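PDB 5MGY: FAD:protein FMN transferase from Pseudomonas stutzeri ATCC 14405 = CCUG 16156, which probably catalyses the magnesium-dependent transfer of FMN from FAD to a threonine side chain of its target protein, releasing AMP. Local coordinates for residues Ser20-Lys25 with Glu41-Leu46; Thr101-Leu106 with Ala150-Phe155; Ile253-Ala258 with Leu280-Gly285. All blocks are in the same frame, centred on the assembly; numbering follows the deposited sequence.

How the contacts relate
Read from the N terminus, the three contacts follow one another in series, none nested in or crossing another. Contact 1 closes a connection of fifteen residues, laying helix 35-53 against strand 21-28. Contact 2 then spans 43 residues, bringing the first part of helix 103-108 against the loop that leads to helix 159-173. Contact 3 closes 21 residues, where helix 267-292 returns past the start of strand 257-264. Contacts 1 and 3 both reach the large antiparallel sheet, on opposite sides of the chain's centre and about 17 Å apart at their nearest atoms. Contact 2 comes within about 9 Å of contact 3, again between nearest atoms, and joins segments away from that sheet.

Contact 1: Ser20-Lys25 with Glu41-Leu46; sequences STYTVK and EVEAIL. Unlike the reference sequence in segment 41-46: Ile-45 (reference Leu).
The strand carrying Tyr-22 and Val-24 and the helix carrying Val-42, Glu-43 and Leu-46 run roughly antiparallel, at 143° between their short segments, with the axes 11.2 Å apart at closest approach. Tyr-22 reaches across to the helix. Its CG sits between the backbone N and the carbonyl carbon (chi1 64°), the crowded position. Val-42 CG1 lies over one face of the ring, displaced from the centre toward CE2 and CD2 and 3.9 Å from Tyr-22 CE2, a CH-pi contact. Leu-46 CD1 approaches the same ring obliquely, 3.8 Å from Tyr-22 CD1. At the far end the phenol donates a hydrogen bond from Tyr-22 OH to Glu-43 OE2 (2.6 Å), which it meets from above the carboxylate plane, 37° out of it. Glu-43 reaches this spot with a chain bent at chi2. Beside the ring, Val-24 CG2 touches Val-42 CG2 at 4.1 Å, the two side chains pointing past one another. Phe-13 of the neighbouring strand adds to this apolar layer, and Val-167 of helix 159-173 covers Val-42 as well. Such a helix layer packed on an antiparallel sheet, here joined by a tyrosine-glutamate hydrogen bond, is characteristic of an alpha+beta fold.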
loop_
_atom_site.group_PDB
_atom_site.type_symbol
_atom_site.label_atom_id
_atom_site.label_comp_id
_atom_site.label_asym_id
_atom_site.label_seq_id
_atom_site.Cartn_x
_atom_site.Cartn_y
_atom_site.Cartn_z
ATOM N N SER A 20 12.775 3.867 -4.967
ATOM C CA SER A 20 12.193 5.145 -4.526
ATOM C C SER A 20 12.859 5.591 -3.222
ATOM O O SER A 20 13.943 5.122 -2.883
ATOM C CB SER A 20 10.682 5.014 -4.316
ATOM O OG SER A 20 10.134 6.262 -4.042
ATOM N N THR A 21 12.193 6.490 -2.493
ATOM C CA THR A 21 12.697 6.984 -1.228
ATOM C C THR A 21 11.697 6.946 -0.064
ATOM O O THR A 21 10.442 6.960 -0.281
ATOM C CB THR A 21 13.165 8.456 -1.304
ATOM O OG1 THR A 21 12.024 9.344 -1.289
ATOM C CG2 THR A 21 14.044 8.698 -2.520
ATOM N N TYR A 22 12.301 6.961 1.145
ATOM C CA TYR A 22 11.626 7.176 2.415
ATOM C C TYR A 22 12.110 8.472 3.086
ATOM O O TYR A 22 13.185 8.993 2.799
ATOM C CB TYR A 22 11.822 5.984 3.366
ATOM C CG TYR A 22 13.252 5.734 3.794
ATOM C CD1 TYR A 22 14.048 4.832 3.115
ATOM C CD2 TYR A 22 13.800 6.384 4.893
ATOM C CE1 TYR A 22 15.363 4.581 3.515
ATOM C CE2 TYR A 22 15.104 6.136 5.303
ATOM C CZ TYR A 22 15.894 5.238 4.611
ATOM O OH TYR A 22 17.202 5.009 4.987
ATOM N N THR A 23 11.296 8.985 3.978
ATOM C CA THR A 23 11.659 10.124 4.756
ATOM C C THR A 23 11.005 9.996 6.117
ATOM O O THR A 23 9.815 9.756 6.204
ATOM C CB THR A 23 11.217 11.420 4.059
ATOM O OG1 THR A 23 11.947 11.571 2.844
ATOM C CG2 THR A 23 11.487 12.662 4.942
ATOM N N VAL A 24 11.803 10.171 7.155
ATOM C CA VAL A 24 11.338 10.200 8.513
ATOM C C VAL A 24 11.607 11.588 9.044
ATOM O O VAL A 24 12.651 12.172 8.820
ATOM C CB VAL A 24 12.094 9.172 9.372
ATOM C CG1 VAL A 24 11.658 9.222 10.838
ATOM C CG2 VAL A 24 11.864 7.770 8.822
ATOM N N LYS A 25 10.635 12.103 9.758
ATOM C CA LYS A 25 10.781 13.313 10.498
ATOM C C LYS A 25 10.277 13.104 11.909
ATOM O O LYS A 25 9.267 12.475 12.111
ATOM C CB LYS A 25 9.948 14.404 9.839
ATOM C CG LYS A 25 10.419 14.840 8.439
ATOM C CD LYS A 25 9.561 16.000 7.977
ATOM C CE LYS A 25 9.893 16.384 6.562
ATOM N NZ LYS A 25 9.123 17.614 6.173
ATOM N N GLU A 41 17.929 1.942 12.509
ATOM C CA GLU A 41 16.723 1.140 12.829
ATOM C C GLU A 41 15.746 1.005 11.610
ATOM O O GLU A 41 15.196 -0.061 11.343
ATOM C CB GLU A 41 15.998 1.727 14.049
ATOM C CG GLU A 41 16.722 1.506 15.384
ATOM C CD GLU A 41 16.312 0.228 16.113
ATOM O OE1 GLU A 41 15.300 -0.425 15.751
ATOM O OE2 GLU A 41 16.972 -0.098 17.110
ATOM N N VAL A 42 15.622 2.105 10.865
ATOM C CA VAL A 42 14.780 2.102 9.689
ATOM C C VAL A 42 15.387 1.268 8.581
ATOM O O VAL A 42 14.663 0.675 7.785
ATOM C CB VAL A 42 14.463 3.522 9.135
ATOM C CG1 VAL A 42 13.768 3.455 7.773
ATOM C CG2 VAL A 42 13.546 4.280 10.079
ATOM N N GLU A 43 16.703 1.250 8.491
ATOM C CA GLU A 43 17.331 0.514 7.415
ATOM C C GLU A 43 17.280 -0.964 7.688
ATOM O O GLU A 43 17.153 -1.750 6.772
ATOM C CB GLU A 43 18.747 0.976 7.226
ATOM C CG GLU A 43 19.195 0.899 5.769
ATOM C CD GLU A 43 18.835 2.143 4.983
ATOM O OE1 GLU A 43 18.297 2.014 3.883
ATOM O OE2 GLU A 43 19.119 3.258 5.464
ATOM N N ALA A 44 17.365 -1.318 8.950
ATOM C CA ALA A 44 17.301 -2.689 9.374
ATOM C C ALA A 44 15.964 -3.265 9.016
ATOM O O ALA A 44 15.893 -4.337 8.491
ATOM C CB ALA A 44 17.492 -2.795 10.884
ATOM N N ILE A 45 14.927 -2.503 9.271
ATOM C CA ILE A 45 13.580 -2.953 9.070
ATOM C C ILE A 45 13.342 -3.194 7.611
ATOM O O ILE A 45 12.694 -4.153 7.253
ATOM C CB ILE A 45 12.614 -1.884 9.559
ATOM C CG1 ILE A 45 12.839 -1.705 11.056
ATOM C CG2 ILE A 45 11.150 -2.240 9.247
ATOM C CD1 ILE A 45 12.061 -0.553 11.649
ATOM N N LEU A 46 13.846 -2.296 6.787
ATOM C CA LEU A 46 13.715 -2.412 5.345
ATOM C C LEU A 46 14.472 -3.544 4.773
ATOM O O LEU A 46 14.124 -4.031 3.724
ATOM C CB LEU A 46 14.166 -1.144 4.652
ATOM C CG LEU A 46 13.210 0.012 4.917
ATOM C CD1 LEU A 46 13.616 1.215 4.109
ATOM C CD2 LEU A 46 11.760 -0.380 4.585
#

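Contact 2: Thr101-Leu106 with Ala150-Phe155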
loop_
_atom_site.group_PDB
_atom_site.type_symbol
_atom_site.label_atom_id
_atom_site.label_comp_id
_atom_site.label_asym_id
_atom_site.label_seq_id
_atom_site.Cartn_x
_atom_site.Cartn_y
_atom_site.Cartn_z
ATOM N N THR A 101 -2.457 -13.045 -4.546
ATOM C CA THR A 101 -2.094 -14.187 -5.317
ATOM C C THR A 101 -2.112 -13.901 -6.787
ATOM O O THR A 101 -2.340 -14.799 -7.594
ATOM C CB THR A 101 -3.012 -15.399 -5.010
ATOM O OG1 THR A 101 -4.300 -15.272 -5.588
ATOM C CG2 THR A 101 -3.199 -15.548 -3.568
ATOM N N LEU A 102 -1.794 -12.684 -7.172
ATOM C CA LEU A 102 -1.868 -12.349 -8.596
ATOM C C LEU A 102 -0.563 -12.505 -9.342
ATOM O O LEU A 102 -0.522 -12.258 -10.546
ATOM C CB LEU A 102 -2.396 -10.920 -8.762
ATOM C CG LEU A 102 -3.917 -10.727 -8.733
ATOM C CD1 LEU A 102 -4.706 -11.801 -7.993
ATOM C CD2 LEU A 102 -4.191 -9.367 -8.113
ATOM N N GLU A 103 0.493 -12.935 -8.667
ATOM C CA GLU A 103 1.805 -12.926 -9.319
ATOM C C GLU A 103 1.859 -13.636 -10.681
ATOM O O GLU A 103 2.533 -13.143 -11.571
ATOM C CB GLU A 103 2.905 -13.445 -8.363
ATOM C CG GLU A 103 4.332 -13.463 -8.915
ATOM C CD GLU A 103 5.274 -12.340 -8.469
ATOM O OE1 GLU A 103 4.918 -11.150 -8.234
ATOM O OE2 GLU A 103 6.466 -12.677 -8.433
ATOM N N PRO A 104 1.136 -14.764 -10.848
ATOM C CA PRO A 104 1.087 -15.398 -12.159
ATOM C C PRO A 104 0.375 -14.581 -13.202
ATOM O O PRO A 104 0.745 -14.671 -14.363
ATOM C CB PRO A 104 0.329 -16.692 -11.905
ATOM C CG PRO A 104 0.497 -16.949 -10.429
ATOM C CD PRO A 104 0.428 -15.570 -9.836
ATOM N N LEU A 105 -0.621 -13.788 -12.837
ATOM C CA LEU A 105 -1.258 -12.951 -13.844
ATOM C C LEU A 105 -0.385 -11.736 -14.083
ATOM O O LEU A 105 -0.324 -11.224 -15.202
ATOM C CB LEU A 105 -2.655 -12.528 -13.432
ATOM C CG LEU A 105 -3.685 -13.625 -13.333
ATOM C CD1 LEU A 105 -4.863 -13.122 -12.516
ATOM C CD2 LEU A 105 -4.127 -14.028 -14.709
ATOM N N LEU A 106 0.299 -11.270 -13.049
ATOM C CA LEU A 106 1.256 -10.166 -13.246
ATOM C C LEU A 106 2.395 -10.588 -14.208
ATOM O O LEU A 106 2.617 -9.925 -15.220
ATOM C CB LEU A 106 1.850 -9.620 -11.907
ATOM C CG LEU A 106 0.988 -8.886 -10.866
ATOM C CD1 LEU A 106 1.797 -8.638 -9.575
ATOM C CD2 LEU A 106 0.383 -7.605 -11.442
ATOM N N ALA A 150 -0.677 -24.068 -7.219
ATOM C CA ALA A 150 0.692 -23.472 -7.351
ATOM C C ALA A 150 0.700 -21.971 -7.213
ATOM O O ALA A 150 1.094 -21.285 -8.169
ATOM C CB ALA A 150 1.384 -23.850 -8.687
ATOM N N LEU A 151 0.341 -21.489 -6.026
ATOM C CA LEU A 151 0.276 -20.031 -5.740
ATOM C C LEU A 151 1.604 -19.295 -5.805
ATOM O O LEU A 151 2.649 -19.773 -5.325
ATOM C CB LEU A 151 -0.322 -19.739 -4.344
ATOM C CG LEU A 151 -1.805 -20.101 -4.112
ATOM C CD1 LEU A 151 -2.231 -19.756 -2.695
ATOM C CD2 LEU A 151 -2.721 -19.439 -5.115
ATOM N N GLN A 152 1.541 -18.112 -6.366
ATOM C CA GLN A 152 2.649 -17.202 -6.225
ATOM C C GLN A 152 2.159 -15.904 -5.568
ATOM O O GLN A 152 1.249 -15.238 -6.074
ATOM C CB GLN A 152 3.281 -17.013 -7.568
ATOM C CG GLN A 152 3.667 -18.345 -8.156
ATOM C CD GLN A 152 4.690 -18.169 -9.265
ATOM O OE1 GLN A 152 4.377 -17.661 -10.353
ATOM N NE2 GLN A 152 5.939 -18.554 -8.982
ATOM N N LEU A 153 2.753 -15.604 -4.416
ATOM C CA LEU A 153 2.411 -14.446 -3.647
ATOM C C LEU A 153 3.159 -13.218 -4.058
ATOM O O LEU A 153 4.231 -13.296 -4.645
ATOM C CB LEU A 153 2.663 -14.723 -2.186
ATOM C CG LEU A 153 1.901 -15.946 -1.631
ATOM C CD1 LEU A 153 2.033 -16.042 -0.116
ATOM C CD2 LEU A 153 0.454 -15.928 -2.043
ATOM N N ASP A 154 2.528 -12.079 -3.804
ATOM C CA ASP A 154 3.101 -10.733 -4.022
ATOM C C ASP A 154 2.504 -9.797 -2.952
ATOM O O ASP A 154 1.287 -9.683 -2.807
ATOM C CB ASP A 154 2.786 -10.180 -5.427
ATOM C CG ASP A 154 3.577 -8.904 -5.760
ATOM O OD1 ASP A 154 4.204 -8.772 -6.860
ATOM O OD2 ASP A 154 3.605 -8.031 -4.896
ATOM N N PHE A 155 3.366 -9.107 -2.236
ATOM C CA PHE A 155 2.948 -8.382 -1.088
ATOM C C PHE A 155 2.929 -6.880 -1.331
ATOM O O PHE A 155 2.706 -6.108 -0.392
ATOM C CB PHE A 155 3.882 -8.758 0.112
ATOM C CG PHE A 155 3.565 -10.108 0.708
ATOM C CD1 PHE A 155 2.415 -10.302 1.484
ATOM C CD2 PHE A 155 4.391 -11.174 0.465
ATOM C CE1 PHE A 155 2.107 -11.552 1.978
ATOM C CE2 PHE A 155 4.096 -12.424 0.961
ATOM C CZ PHE A 155 2.944 -12.623 1.713
#
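Glu-103 and Pro-104 form a surface on which Gln-152 rests. The CB of Gln-152 sits 3.7 Å from Glu-103 CB and 3.9 Å from Pro-104 CD. Beyond CG the glutamine chain is extended and crosses the proline obliquely, and Gln-152 OE1 lies near Pro-104 CG, while NE2 makes a weak hydrogen bond to Asn-66 O. Gln-152 O faces Thr-101 CA at 3.6 Å in a CA-H...O contact. No conventional hydrogen bond links the two segments; van der Waals packing, including the Gln-152 carbonyl against CH groups, makes up this part. Thr-101 continues it, with its methyl CG2 4.0 Å from Leu-153 CD2 and its CB against the CD2 methyl of Leu-151.

Glu-103 CG is anti to the backbone N (chi1 -179°); the chain bends at chi2, and OE1 lies beside Asp-154 OD1. The two side chains cross at about a right angle, their carboxylate planes 67° apart. Both atoms are acceptors, like-charged if both groups are ionised, though at this resolution the close spacing carries little weight. Leu-106 CD1 lies against the same Asp-154 oxygen, at 3.6 Å.

The next shell explains how these groups are held. Thr-101 OG1 bonds to Asp-99 OD2 and to Gly-134 N. Asp-154 OD2 accepts the backbone N-H of Asn-156, and Leu-153 N donates to Asn-66 OD1, while Leu-138 covers both Leu-151 and Leu-153. Along the helix, Leu-106 N donates to Leu-102 O at 2.8 Å; Pro-104, lacking an N-H, suits the first turn. The irregular segment 150-155 thus packs across the beginning of helix 103-108 and leads to Ser-157, a ligand of the magnesium ion; the ion lies about 9 Å from the Asp-154 side chain. This is a loop bordering the metal site of an ApbE-family flavin transferase.

Contact 3: Ile253-Ala258 with Leu280-Gly285; sequences IEHHLA and LGPEKG
The imidazole of His-255 lies flat against the backbone of Gly-281, whose CA sits over the centre of one ring face. This CH-pi contact measures 3.4 Å from Gly-281 CA to the ring centroid, and the line joining them is 14° off the ring normal. His-255 CG sits between the backbone N and the carbonyl carbon (chi1 65°); the ring lies over Gly-281, with CE1 near Gly-281 N as well as CA. The positive phi of Gly-281 and the nearness of the ring both suit a residue without a side chain.

Pro-282 meets the histidine obliquely, with CD 3.8 Å from His-255 CG, and the same edge of the pyrrolidine continues onto Leu-257. There Pro-282 CD is 3.7 Å from Leu-257 CB, and Pro-282 CG lies 3.6 Å from Leu-257 N. Pro-282 sits where helix 267-292 is kinked: it has no N-H to give to the preceding turn. The helical pattern is seen again in the bond from Gly-285 N to Gly-281 O, 2.7 Å long.

In the fold, this long helix connects strand 257-264 to strand 295-301, its antiparallel neighbour in the sheet, and carries the magnesium ligands Asp-271 and Thr-275 nearer its N-terminal end. From strand 295-301, Phe-298 touches Leu-257 and Val-300 touches Pro-282.

Replacing His-255 with an alanine would probably open a gap over Gly-281 CA and take the ring from beside Pro-282 CD, which would keep the CB of that residue and Leu-257 as neighbours.

Leu-257 turns its CG anti to the backbone N (chi1 -172°), and its CD2 comes 3.9 Å from Gly-281 C. Arg-240 NH2 hydrogen-bonds to the carbonyls of both His-255 and Leu-257, while Met-278, one turn earlier in the helix, also touches the histidine.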
loop_
_atom_site.group_PDB
_atom_site.type_symbol
_atom_site.label_atom_id
_atom_site.label_comp_id
_atom_site.label_asym_id
_atom_site.label_seq_id
_atom_site.Cartn_x
_atom_site.Cartn_y
_atom_site.Cartn_z
ATOM N N ILE A 253 -7.973 -3.399 -15.607
ATOM C CA ILE A 253 -9.097 -2.591 -15.319
ATOM C C ILE A 253 -9.376 -1.657 -16.477
ATOM O O ILE A 253 -8.446 -1.131 -17.090
ATOM C CB ILE A 253 -8.885 -1.760 -14.046
ATOM C CG1 ILE A 253 -7.602 -0.912 -14.136
ATOM C CG2 ILE A 253 -8.867 -2.663 -12.837
ATOM C CD1 ILE A 253 -7.646 0.278 -13.220
ATOM N N GLU A 254 -10.667 -1.465 -16.736
ATOM C CA GLU A 254 -11.162 -0.632 -17.823
ATOM C C GLU A 254 -11.593 0.747 -17.393
ATOM O O GLU A 254 -11.603 1.625 -18.205
ATOM C CB GLU A 254 -12.361 -1.334 -18.478
ATOM C CG GLU A 254 -11.991 -2.677 -19.113
ATOM C CD GLU A 254 -12.260 -2.756 -20.619
ATOM O OE1 GLU A 254 -13.347 -2.378 -21.118
ATOM O OE2 GLU A 254 -11.347 -3.216 -21.300
ATOM N N HIS A 255 -11.951 0.900 -16.122
ATOM C CA HIS A 255 -12.674 2.081 -15.593
ATOM C C HIS A 255 -11.816 3.340 -15.454
ATOM O O HIS A 255 -10.607 3.326 -15.665
ATOM C CB HIS A 255 -13.242 1.756 -14.219
ATOM C CG HIS A 255 -12.187 1.502 -13.191
ATOM N ND1 HIS A 255 -12.066 0.294 -12.541
ATOM C CD2 HIS A 255 -11.179 2.277 -12.729
ATOM C CE1 HIS A 255 -11.057 0.351 -11.702
ATOM N NE2 HIS A 255 -10.501 1.542 -11.799
ATOM N N HIS A 256 -12.452 4.414 -15.014
ATOM C CA HIS A 256 -11.841 5.727 -15.068
ATOM C C HIS A 256 -11.206 6.257 -13.766
ATOM O O HIS A 256 -10.731 7.347 -13.761
ATOM C CB HIS A 256 -12.889 6.703 -15.575
ATOM C CG HIS A 256 -13.399 6.403 -16.966
ATOM N ND1 HIS A 256 -12.571 6.316 -18.077
ATOM C CD2 HIS A 256 -14.662 6.240 -17.429
ATOM C CE1 HIS A 256 -13.295 6.073 -19.148
ATOM N NE2 HIS A 256 -14.566 6.022 -18.782
ATOM N N LEU A 257 -11.235 5.531 -12.655
ATOM C CA LEU A 257 -10.563 5.985 -11.414
ATOM C C LEU A 257 -9.059 6.172 -11.570
ATOM O O LEU A 257 -8.353 5.218 -11.847
ATOM C CB LEU A 257 -10.809 4.994 -10.287
ATOM C CG LEU A 257 -10.351 5.374 -8.885
ATOM C CD1 LEU A 257 -10.923 6.732 -8.508
ATOM C CD2 LEU A 257 -10.843 4.316 -7.904
ATOM N N ALA A 258 -8.576 7.405 -11.399
ATOM C CA ALA A 258 -7.174 7.748 -11.664
ATOM C C ALA A 258 -6.285 7.735 -10.404
ATOM O O ALA A 258 -5.082 7.482 -10.465
ATOM C CB ALA A 258 -7.086 9.110 -12.326
ATOM N N LEU A 280 -11.615 -1.709 -7.780
ATOM C CA LEU A 280 -13.087 -1.720 -7.889
ATOM C C LEU A 280 -13.606 -0.670 -8.863
ATOM O O LEU A 280 -14.587 -0.901 -9.577
ATOM C CB LEU A 280 -13.777 -1.541 -6.492
ATOM C CG LEU A 280 -13.877 -2.803 -5.626
ATOM C CD1 LEU A 280 -14.373 -2.439 -4.235
ATOM C CD2 LEU A 280 -14.760 -3.858 -6.289
ATOM N N GLY A 281 -12.909 0.458 -8.886
ATOM C CA GLY A 281 -13.297 1.619 -9.661
ATOM C C GLY A 281 -14.178 2.639 -8.968
ATOM O O GLY A 281 -14.672 2.387 -7.850
ATOM N N PRO A 282 -14.426 3.776 -9.647
ATOM C CA PRO A 282 -15.231 4.896 -9.063
ATOM C C PRO A 282 -16.623 4.513 -8.485
ATOM O O PRO A 282 -16.977 4.972 -7.399
ATOM C CB PRO A 282 -15.363 5.901 -10.210
ATOM C CG PRO A 282 -14.539 5.363 -11.356
ATOM C CD PRO A 282 -14.301 3.906 -11.105
ATOM N N GLU A 283 -17.366 3.650 -9.159
ATOM C CA GLU A 283 -18.660 3.296 -8.656
ATOM C C GLU A 283 -18.543 2.291 -7.529
ATOM O O GLU A 283 -18.891 2.637 -6.415
ATOM C CB GLU A 283 -19.551 2.727 -9.746
ATOM C CG GLU A 283 -19.960 3.662 -10.861
ATOM C CD GLU A 283 -21.205 3.143 -11.570
ATOM O OE1 GLU A 283 -21.663 2.001 -11.283
ATOM O OE2 GLU A 283 -21.759 3.870 -12.418
ATOM N N LYS A 284 -18.086 1.059 -7.811
ATOM C CA LYS A 284 -18.069 0.010 -6.760
ATOM C C LYS A 284 -17.200 0.419 -5.584
ATOM O O LYS A 284 -17.522 0.062 -4.412
ATOM C CB LYS A 284 -17.605 -1.324 -7.313
ATOM C CG LYS A 284 -18.659 -2.018 -8.119
ATOM C CD LYS A 284 -18.133 -3.050 -9.089
ATOM C CE LYS A 284 -19.169 -3.162 -10.179
ATOM N NZ LYS A 284 -18.644 -4.034 -11.224
ATOM N N GLY A 285 -16.151 1.194 -5.922
ATOM C CA GLY A 285 -15.265 1.807 -4.950
ATOM C C GLY A 285 -15.964 2.587 -3.874
ATOM O O GLY A 285 -15.941 2.220 -2.697
#